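Local coordinates for S-M checkpoint control protein rad4 (Schizosaccharomyces pombe, PDB 4BU0), which serves as an adaptor in DNA replication and the S-M checkpoint, binding phosphorylated Crb2 through its first two BRCT domains, at residues Lys28-Leu32 with Ile75-Tyr79. Residues are numbered along the deposited sequence; the frame is centred on the assembly and turned at random. Where two conformers were deposited one is given.
Sequences KATKL and IPVLY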
ATOM      1  N   LYS A  28      -7.812 -18.478  11.106  1.00  7.83           N
ATOM      2  CA  LYS A  28      -8.536 -18.958   9.940  1.00  7.62           C
ATOM      3  C   LYS A  28      -7.586 -19.489   8.871  1.00  7.64           C
ATOM      4  O   LYS A  28      -7.912 -20.509   8.241  1.00  8.56           O
ATOM      5  CB  LYS A  28      -9.446 -17.852   9.387  1.00  9.19           C
ATOM      6  CG  LYS A  28     -10.622 -17.560  10.337  1.00  9.54           C
ATOM      7  CD  LYS A  28     -11.453 -16.362   9.881  1.00 10.70           C
ATOM      8  CE  LYS A  28     -12.621 -16.223  10.851  1.00 13.75           C
ATOM      9  NZ  LYS A  28     -13.588 -15.182  10.440  1.00 14.24           N
ATOM     10  N   ALA A  29      -6.429 -18.806   8.672  1.00  7.22           N
ATOM     11  CA  ALA A  29      -5.476 -19.299   7.652  1.00  7.21           C
ATOM     12  C   ALA A  29      -4.944 -20.682   8.045  1.00  8.05           C
ATOM     13  O   ALA A  29      -4.806 -21.552   7.181  1.00  8.79           O
ATOM     14  CB  ALA A  29      -4.328 -18.327   7.494  1.00  8.11           C
ATOM     15  N   THR A  30      -4.706 -20.895   9.358  1.00  7.30           N
ATOM     16  CA  THR A  30      -4.195 -22.190   9.839  1.00  7.34           C
ATOM     17  C   THR A  30      -5.252 -23.265   9.618  1.00  9.25           C
ATOM     18  O   THR A  30      -4.911 -24.366   9.164  1.00 10.00           O
ATOM     19  CB  THR A  30      -3.790 -22.066  11.294  1.00 10.70           C
ATOM     20  OG1 THR A  30      -2.721 -21.107  11.364  1.00 10.50           O
ATOM     21  CG2 THR A  30      -3.330 -23.418  11.885  1.00 11.99           C
ATOM     22  N   LYS A  31      -6.547 -22.950   9.907  1.00  8.04           N
ATOM     23  CA  LYS A  31      -7.588 -23.953   9.690  0.55  7.32           C
ATOM     24  C   LYS A  31      -7.688 -24.284   8.186  1.00 10.34           C
ATOM     25  O   LYS A  31      -7.970 -25.433   7.821  1.00 10.26           O
ATOM     26  CB  LYS A  31      -8.937 -23.473  10.261  0.55  8.48           C
ATOM     27  CG  LYS A  31     -10.032 -24.533  10.179  0.55  7.50           C
ATOM     28  CD  LYS A  31     -11.226 -24.164  11.041  0.55 12.64           C
ATOM     29  CE  LYS A  31     -12.454 -24.880  10.543  0.55 15.04           C
ATOM     30  NZ  LYS A  31     -13.677 -24.425  11.243  0.55 19.77           N
ATOM     31  N   LEU A  32      -7.453 -23.263   7.315  1.00  8.25           N
ATOM     32  CA  LEU A  32      -7.486 -23.469   5.873  1.00  8.30           C
ATOM     33  C   LEU A  32      -6.289 -24.273   5.371  1.00 10.49           C
ATOM     34  O   LEU A  32      -6.276 -24.613   4.196  1.00  9.94           O
ATOM     35  CB  LEU A  32      -7.539 -22.100   5.165  1.00  8.16           C
ATOM     36  CG  LEU A  32      -8.932 -21.427   5.106  1.00 10.86           C
ATOM     37  CD1 LEU A  32      -8.802 -19.921   4.959  1.00 12.20           C
ATOM     38  CD2 LEU A  32      -9.756 -21.982   3.936  1.00 12.22           C
ATOM     39  N   ILE A  75      -8.389 -13.411   3.827  1.00  6.31           N
ATOM     40  CA  ILE A  75      -8.556 -14.666   4.561  1.00  7.02           C
ATOM     41  C   ILE A  75      -9.973 -14.787   5.160  1.00  8.21           C
ATOM     42  O   ILE A  75     -10.605 -15.823   4.960  1.00  9.77           O
ATOM     43  CB  ILE A  75      -7.452 -14.853   5.607  1.00  9.13           C
ATOM     44  CG1 ILE A  75      -6.072 -15.169   4.931  1.00  9.48           C
ATOM     45  CG2 ILE A  75      -7.850 -15.927   6.646  1.00  9.35           C
ATOM     46  CD1 ILE A  75      -6.024 -16.527   4.127  1.00  9.08           C
ATOM     47  N   PRO A  76     -10.535 -13.759   5.827  1.00  8.22           N
ATOM     48  CA  PRO A  76     -11.908 -13.917   6.317  1.00  7.81           C
ATOM     49  C   PRO A  76     -12.918 -14.216   5.211  1.00  9.45           C
ATOM     50  O   PRO A  76     -13.807 -15.043   5.421  1.00 11.17           O
ATOM     51  CB  PRO A  76     -12.183 -12.558   6.972  1.00  9.92           C
ATOM     52  CG  PRO A  76     -10.830 -12.126   7.471  1.00 12.98           C
ATOM     53  CD  PRO A  76      -9.938 -12.494   6.292  1.00 10.19           C
ATOM     54  N   VAL A  77     -12.777 -13.596   4.002  1.00  7.66           N
ATOM     55  CA  VAL A  77     -13.727 -13.851   2.932  1.00  7.29           C
ATOM     56  C   VAL A  77     -13.554 -15.294   2.390  1.00  9.99           C
ATOM     57  O   VAL A  77     -14.545 -16.016   2.170  1.00 10.58           O
ATOM     58  CB  VAL A  77     -13.633 -12.786   1.805  1.00 11.67           C
ATOM     59  CG1 VAL A  77     -14.469 -13.179   0.591  1.00 12.11           C
ATOM     60  CG2 VAL A  77     -14.080 -11.412   2.327  1.00 11.58           C
ATOM     61  N   LEU A  78     -12.303 -15.728   2.165  1.00  7.33           N
ATOM     62  CA  LEU A  78     -12.096 -17.083   1.666  1.00  7.83           C
ATOM     63  C   LEU A  78     -12.561 -18.127   2.701  1.00  8.63           C
ATOM     64  O   LEU A  78     -13.247 -19.103   2.344  1.00  8.42           O
ATOM     65  CB  LEU A  78     -10.600 -17.268   1.370  1.00  7.64           C
ATOM     66  CG  LEU A  78     -10.173 -18.682   1.006  1.00  9.01           C
ATOM     67  CD1 LEU A  78     -10.831 -19.123  -0.345  1.00 10.44           C
ATOM     68  CD2 LEU A  78      -8.647 -18.742   0.889  1.00 10.49           C
ATOM     69  N   TYR A  79     -12.212 -17.893   3.978  1.00  7.87           N
ATOM     70  CA  TYR A  79     -12.649 -18.804   5.039  1.00  7.51           C
ATOM     71  C   TYR A  79     -14.170 -18.910   5.066  1.00 10.55           C
ATOM     72  O   TYR A  79     -14.703 -20.019   5.166  1.00 10.36           O
ATOM     73  CB  TYR A  79     -12.163 -18.266   6.384  1.00  8.50           C
ATOM     74  CG  TYR A  79     -12.516 -19.178   7.531  1.00 10.26           C
ATOM     75  CD1 TYR A  79     -11.706 -20.256   7.859  1.00 10.49           C
ATOM     76  CD2 TYR A  79     -13.642 -18.941   8.313  1.00 10.65           C
ATOM     77  CE1 TYR A  79     -12.002 -21.080   8.934  1.00 11.98           C
ATOM     78  CE2 TYR A  79     -13.941 -19.751   9.405  1.00 11.32           C
ATOM     79  CZ  TYR A  79     -13.133 -20.834   9.693  1.00 12.70           C
ATOM     80  OH  TYR A  79     -13.419 -21.635  10.778  1.00 13.72           O
TER
HETATM   81  O   HOH W   1     -14.756 -15.449   7.944  1.00 14.54           O
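In the BRCT fold a central parallel sheet carries two helices packed together on one face, and the first BRCT domain of rad4 illustrates how such a pair can be joined by a greasy interior and an amphipathic border. Here the C-terminal end of helix 19-31 meets the first half of helix 74-83, burying 432 Å². Ile75 opens the contact: its CG2 lies 3.7 Å from Lys28 CB and 3.8 Å from Ala29 N, while its CD1 approaches Ala29 CB at 4.2 Å. Ile75 and Ala29 both also rest on Ile12 of strand 11-15, so the helix pair is seated on the sheet. The CA-to-CB bond of Pro76 points away, but its carbonyl O accepts a 2.7 Å hydrogen bond from a water that receives one, at 2.8 Å, from Lys28 NZ; the same ammonium forms a salt bridge with Glu24, one turn back. Leu78 reaches in with CD2, 4.2 Å from Leu32 CD1, and also touches Leu7. Tyr79 closes the segment and loses the most surface. Lys28 lays its extended chain across one ring face, with CG 3.7 Å from the centroid and nearly on the ring normal, a CH-pi contact. Leu32 CD1 packs 4.0 Å from Tyr79 CB, and Lys31, with CD near the ring edge, donates a hydrogen bond from NZ to Tyr79 OH at 2.8 Å. The two lysines thus contribute methylenes as packing surface while their charged ends find polar partners, Lys31 in the conformer given, consistent with an apolar interface running out to solvent without stranding charge against the ring.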